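Local coordinates for SusD/RagB family nutrient-binding outer membrane lipoprotein (PDB 4F7A) that probably binds glycans, such as mucin O-glycans, at the bacterial outer membrane for uptake, as a SusD-like lipoprotein, at residues A[31-36]-A[44-49]; A[251-256]-A[321-326]. All coordinates share one frame; numbering follows the deposited sequence.

Interaction 1 (A[31-36]-A[44-49]); sequences GIYFNY and WPWQTF
P45 meets the ring of F34. Its CB lies 3.9 Å from F34 CE1, and the two side chains cross at about a right angle.

W46 comes next and makes the broadest contact of the helix. With CG anti to the backbone N (chi1 -179°), the indole starts out beside F34 O, and W46 CB lies 3.1 Å from F34 O. Further out, the indole turns an edge to the face of Y33, in an edge-to-face pair with planes at 50°. NE1 of W46 sits over the centre of the Y33 ring, 3.8 Å above its plane. CZ2 of W46 lies over the phenol end, 3.5 Å from Y33 CZ. An alanine in place of Y33 would probably leave this indole edge without its aromatic partner. The backbone N of W46 donates to a water, which in turn donates to N35 OD1. N35 ND2 bonds to Q249 O.

F49 closes the row. F34 CB rests over one face of its ring, 3.7 Å from the centroid, in a CH-pi contact. The F34 and F49 rings are near parallel but slid apart, and barely overlap. I32 O is hydrogen-bonded by R127 NH2.

All touching residues are buried. The arrangement is an aromatic cluster where a loop, with an inverse gamma turn at Y33, folds back on helix 44-51 in the helical SusD-like fold.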
loop_
_atom_site.group_PDB
_atom_site.type_symbol
_atom_site.label_atom_id
_atom_site.label_comp_id
_atom_site.label_asym_id
_atom_site.label_seq_id
_atom_site.Cartn_x
_atom_site.Cartn_y
_atom_site.Cartn_z
ATOM N N GLY A 31 8.931 11.413 0.004
ATOM C CA GLY A 31 9.175 10.577 -1.160
ATOM C C GLY A 31 8.578 9.178 -1.091
ATOM O O GLY A 31 8.730 8.412 -2.032
ATOM N N ILE A 32 7.916 8.834 0.008
ATOM C CA ILE A 32 7.281 7.496 0.145
ATOM C C ILE A 32 5.951 7.449 -0.657
ATOM O O ILE A 32 5.874 6.750 -1.660
ATOM C CB ILE A 32 7.072 7.112 1.626
ATOM C CG1 ILE A 32 8.421 7.032 2.356
ATOM C CG2 ILE A 32 6.268 5.772 1.743
ATOM C CD1 ILE A 32 8.305 7.080 3.915
ATOM N N TYR A 33 4.918 8.165 -0.180
ATOM C CA TYR A 33 3.683 8.486 -0.963
ATOM C C TYR A 33 4.064 9.742 -1.715
ATOM O O TYR A 33 3.844 10.892 -1.257
ATOM C CB TYR A 33 2.533 8.749 -0.023
ATOM C CG TYR A 33 1.109 8.740 -0.580
ATOM C CD1 TYR A 33 0.452 7.543 -0.896
ATOM C CD2 TYR A 33 0.386 9.911 -0.667
ATOM C CE1 TYR A 33 -0.869 7.540 -1.321
ATOM C CE2 TYR A 33 -0.928 9.911 -1.080
ATOM C CZ TYR A 33 -1.551 8.726 -1.400
ATOM O OH TYR A 33 -2.862 8.759 -1.793
ATOM N N PHE A 34 4.717 9.484 -2.837
ATOM C CA PHE A 34 5.688 10.400 -3.410
ATOM C C PHE A 34 5.069 11.730 -3.757
ATOM O O PHE A 34 4.139 11.796 -4.549
ATOM C CB PHE A 34 6.298 9.774 -4.666
ATOM C CG PHE A 34 7.412 10.580 -5.262
ATOM C CD1 PHE A 34 7.136 11.631 -6.121
ATOM C CD2 PHE A 34 8.733 10.281 -4.977
ATOM C CE1 PHE A 34 8.147 12.380 -6.672
ATOM C CE2 PHE A 34 9.761 11.035 -5.531
ATOM C CZ PHE A 34 9.471 12.076 -6.380
ATOM N N ASN A 35 5.584 12.800 -3.159
ATOM C CA ASN A 35 5.243 14.142 -3.639
ATOM C C ASN A 35 6.370 15.114 -3.362
ATOM O O ASN A 35 6.166 16.251 -2.908
ATOM C CB ASN A 35 3.911 14.611 -3.077
ATOM C CG ASN A 35 3.175 15.546 -4.028
ATOM O OD1 ASN A 35 3.359 15.476 -5.258
ATOM N ND2 ASN A 35 2.317 16.409 -3.477
ATOM N N TYR A 36 7.571 14.647 -3.672
ATOM C CA TYR A 36 8.785 15.402 -3.506
ATOM C C TYR A 36 9.079 16.194 -4.767
ATOM O O TYR A 36 9.131 15.634 -5.869
ATOM C CB TYR A 36 9.953 14.446 -3.207
ATOM C CG TYR A 36 11.313 15.114 -3.287
ATOM C CD1 TYR A 36 11.710 16.035 -2.327
ATOM C CD2 TYR A 36 12.171 14.857 -4.339
ATOM C CE1 TYR A 36 12.948 16.681 -2.409
ATOM C CE2 TYR A 36 13.405 15.490 -4.429
ATOM C CZ TYR A 36 13.784 16.389 -3.460
ATOM O OH TYR A 36 14.990 17.007 -3.561
ATOM N N TRP A 44 1.949 15.659 -10.559
ATOM C CA TRP A 44 2.072 14.919 -11.814
ATOM C C TRP A 44 3.024 13.692 -11.722
ATOM O O TRP A 44 2.718 12.653 -12.312
ATOM C CB TRP A 44 2.348 15.835 -13.029
ATOM C CG TRP A 44 3.720 16.463 -13.050
ATOM C CD1 TRP A 44 4.072 17.708 -12.602
ATOM C CD2 TRP A 44 4.923 15.847 -13.525
ATOM N NE1 TRP A 44 5.426 17.900 -12.771
ATOM C CE2 TRP A 44 5.971 16.775 -13.336
ATOM C CE3 TRP A 44 5.214 14.594 -14.089
ATOM C CZ2 TRP A 44 7.296 16.491 -13.684
ATOM C CZ3 TRP A 44 6.533 14.317 -14.443
ATOM C CH2 TRP A 44 7.558 15.265 -14.234
ATOM N N PRO A 45 4.117 13.767 -10.934
ATOM C CA PRO A 45 4.900 12.513 -10.781
ATOM C C PRO A 45 4.172 11.422 -10.020
ATOM O O PRO A 45 4.162 10.263 -10.452
ATOM C CB PRO A 45 6.156 12.969 -10.025
ATOM C CG PRO A 45 6.273 14.410 -10.408
ATOM C CD PRO A 45 4.850 14.891 -10.344
ATOM N N TRP A 46 3.504 11.792 -8.930
ATOM C CA TRP A 46 2.754 10.826 -8.140
ATOM C C TRP A 46 1.670 10.147 -8.974
ATOM O O TRP A 46 1.370 8.968 -8.761
ATOM C CB TRP A 46 2.149 11.485 -6.897
ATOM C CG TRP A 46 1.394 10.522 -6.060
ATOM C CD1 TRP A 46 1.915 9.664 -5.131
ATOM C CD2 TRP A 46 -0.012 10.252 -6.113
ATOM N NE1 TRP A 46 0.925 8.910 -4.583
ATOM C CE2 TRP A 46 -0.274 9.244 -5.159
ATOM C CE3 TRP A 46 -1.081 10.804 -6.825
ATOM C CZ2 TRP A 46 -1.561 8.736 -4.933
ATOM C CZ3 TRP A 46 -2.381 10.309 -6.577
ATOM C CH2 TRP A 46 -2.595 9.271 -5.659
ATOM N N GLN A 47 1.095 10.872 -9.935
ATOM C CA GLN A 47 0.004 10.322 -10.716
ATOM C C GLN A 47 0.425 9.036 -11.427
ATOM O O GLN A 47 -0.341 8.077 -11.454
ATOM C CB GLN A 47 -0.566 11.334 -11.707
ATOM C CG GLN A 47 -1.766 10.773 -12.522
ATOM C CD GLN A 47 -2.238 11.734 -13.618
ATOM O OE1 GLN A 47 -1.424 12.415 -14.234
ATOM N NE2 GLN A 47 -3.543 11.760 -13.880
ATOM N N THR A 48 1.642 9.004 -11.977
ATOM C CA THR A 48 2.178 7.757 -12.598
ATOM C C THR A 48 2.918 6.834 -11.638
ATOM O O THR A 48 2.977 5.626 -11.861
ATOM C CB THR A 48 3.081 8.065 -13.831
ATOM O OG1 THR A 48 4.285 8.715 -13.402
ATOM C CG2 THR A 48 2.343 8.969 -14.851
ATOM N N PHE A 49 3.498 7.387 -10.575
ATOM C CA PHE A 49 4.110 6.596 -9.484
ATOM C C PHE A 49 3.119 5.549 -8.982
ATOM O O PHE A 49 3.395 4.345 -8.977
ATOM C CB PHE A 49 4.518 7.551 -8.333
ATOM C CG PHE A 49 5.426 6.936 -7.266
ATOM C CD1 PHE A 49 4.937 6.076 -6.308
ATOM C CD2 PHE A 49 6.762 7.295 -7.189
ATOM C CE1 PHE A 49 5.786 5.548 -5.326
ATOM C CE2 PHE A 49 7.595 6.792 -6.214
ATOM C CZ PHE A 49 7.115 5.907 -5.294
HETATM O O HOH W 1 4.646 13.992 -7.229
#

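Interaction 2 (A[251-256]-A[321-326])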
loop_
_atom_site.group_PDB
_atom_site.type_symbol
_atom_site.label_atom_id
_atom_site.label_comp_id
_atom_site.label_asym_id
_atom_site.label_seq_id
_atom_site.Cartn_x
_atom_site.Cartn_y
_atom_site.Cartn_z
ATOM N N PRO A 251 -0.777 14.246 -2.572
ATOM C CA PRO A 251 -0.921 14.271 -4.027
ATOM C C PRO A 251 -2.249 13.704 -4.523
ATOM O O PRO A 251 -2.676 14.040 -5.623
ATOM C CB PRO A 251 0.251 13.412 -4.513
ATOM C CG PRO A 251 0.557 12.542 -3.396
ATOM C CD PRO A 251 0.305 13.331 -2.154
ATOM N N LEU A 252 -2.904 12.868 -3.722
ATOM C CA LEU A 252 -4.220 12.348 -4.099
ATOM C C LEU A 252 -5.199 13.491 -4.253
ATOM O O LEU A 252 -6.005 13.501 -5.178
ATOM C CB LEU A 252 -4.722 11.319 -3.087
ATOM C CG LEU A 252 -6.086 10.667 -3.336
ATOM C CD1 LEU A 252 -6.160 9.867 -4.637
ATOM C CD2 LEU A 252 -6.442 9.773 -2.128
ATOM N N ALA A 253 -5.101 14.477 -3.357
ATOM C CA ALA A 253 -5.956 15.637 -3.399
ATOM C C ALA A 253 -5.636 16.464 -4.622
ATOM O O ALA A 253 -6.539 17.063 -5.205
ATOM C CB ALA A 253 -5.834 16.503 -2.072
ATOM N N GLY A 254 -4.366 16.477 -5.029
ATOM C CA GLY A 254 -3.963 17.169 -6.244
ATOM C C GLY A 254 -4.574 16.574 -7.496
ATOM O O GLY A 254 -5.118 17.310 -8.320
ATOM N N VAL A 255 -4.498 15.244 -7.631
ATOM C CA VAL A 255 -5.130 14.533 -8.758
ATOM C C VAL A 255 -6.659 14.658 -8.704
ATOM O O VAL A 255 -7.310 14.800 -9.750
ATOM C CB VAL A 255 -4.663 13.065 -8.846
ATOM C CG1 VAL A 255 -5.303 12.329 -10.019
ATOM C CG2 VAL A 255 -3.115 13.014 -8.953
ATOM N N ALA A 256 -7.226 14.652 -7.501
ATOM C CA ALA A 256 -8.670 14.899 -7.334
ATOM C C ALA A 256 -9.032 16.292 -7.857
ATOM O O ALA A 256 -10.091 16.474 -8.471
ATOM C CB ALA A 256 -9.095 14.762 -5.920
ATOM N N GLN A 321 -13.754 16.757 0.740
ATOM C CA GLN A 321 -13.716 17.302 2.103
ATOM C C GLN A 321 -12.884 16.372 2.965
ATOM O O GLN A 321 -12.166 16.810 3.847
ATOM C CB GLN A 321 -15.121 17.448 2.720
ATOM C CG GLN A 321 -15.929 18.612 2.166
ATOM C CD GLN A 321 -17.347 18.669 2.728
ATOM O OE1 GLN A 321 -17.854 17.688 3.281
ATOM N NE2 GLN A 321 -17.988 19.822 2.585
ATOM N N THR A 322 -12.981 15.070 2.701
ATOM C CA THR A 322 -12.201 14.068 3.432
ATOM C C THR A 322 -10.724 14.082 3.030
ATOM O O THR A 322 -9.829 14.069 3.891
ATOM C CB THR A 322 -12.775 12.682 3.190
ATOM O OG1 THR A 322 -14.136 12.690 3.618
ATOM C CG2 THR A 322 -11.997 11.598 3.961
ATOM N N ILE A 323 -10.466 14.110 1.724
ATOM C CA ILE A 323 -9.094 14.119 1.212
ATOM C C ILE A 323 -8.785 15.529 0.641
ATOM O O ILE A 323 -9.333 15.936 -0.400
ATOM C CB ILE A 323 -8.886 13.014 0.163
ATOM C CG1 ILE A 323 -9.150 11.608 0.760
ATOM C CG2 ILE A 323 -7.434 13.078 -0.426
ATOM C CD1 ILE A 323 -8.286 11.206 1.959
ATOM N N THR A 324 -7.930 16.261 1.346
ATOM C CA THR A 324 -7.507 17.620 0.956
ATOM C C THR A 324 -5.993 17.670 0.859
ATOM O O THR A 324 -5.309 16.750 1.291
ATOM C CB THR A 324 -7.964 18.693 1.983
ATOM O OG1 THR A 324 -7.159 18.603 3.180
ATOM C CG2 THR A 324 -9.442 18.496 2.362
ATOM N N ALA A 325 -5.458 18.762 0.333
ATOM C CA ALA A 325 -4.008 18.939 0.235
ATOM C C ALA A 325 -3.326 18.822 1.597
ATOM O O ALA A 325 -2.177 18.335 1.684
ATOM C CB ALA A 325 -3.687 20.312 -0.400
ATOM N N SER A 326 -4.000 19.295 2.661
ATOM C CA SER A 326 -3.393 19.279 4.000
ATOM C C SER A 326 -3.680 17.980 4.766
ATOM O O SER A 326 -3.294 17.840 5.928
ATOM C CB SER A 326 -3.843 20.506 4.812
ATOM O OG SER A 326 -5.223 20.429 5.075
#
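I323 and L252 carry the apolar part of this contact. CG2 of I323 is the branch that touches. It lies 3.8 Å from L252 CD2 and 4.0 Å from L252 CG, and the two side chains cross obliquely. This methyl is anti to the backbone N of I323, which turns it to the helix. The same CG2 is 4.1 Å from A253 CB, so one methyl serves two neighbouring helix residues.

A253 points its CB at the loop backbone. Besides I323 CG2, it meets the carbonyl of I323, with CB 3.9 Å from I323 O. Its approach to the carbonyl carbon of T324 is too short in the model to be trusted.

The contact is plain packing of the first turn of helix 251-257 against an irregular loop that leads into strand 329-332, within the SusD-like fold, whose regular structure is nearly all helix. The helix turn is held by its own backbone bonds. V255 N donates to P251 O at 3.0 Å, and A256 N donates to L252 O at 2.9 Å.

Outside the two segments, N250 ties both sides together. Its OD1 takes the backbone N-H of L252, and its backbone is hydrogen-bonded to A325. The loop is shaped by T327 OG1, which accepts from T324 N, and by N319 OD1, which takes the N-H groups of Q321 and T322.

How the interactions relate
From the N terminus, helix 15-30 runs into the loop of interaction 1. That contact closes a short loop between 31-36 and helix 44-51, with seven residues between the two segments. Interaction 2 opens much later, at helix 251-257, and closes a long loop at 321-326. The two are in series and neither nests in the other. They still meet in space, with centres about 13 Å apart. Segment 251-256 is the bridge: P251 packs on W46 and N35, L252 on Y33, and V255 on W46. The N-terminal loop and helix 44-51 are thus joined through helix 251-257 to the loop before strand 329-332.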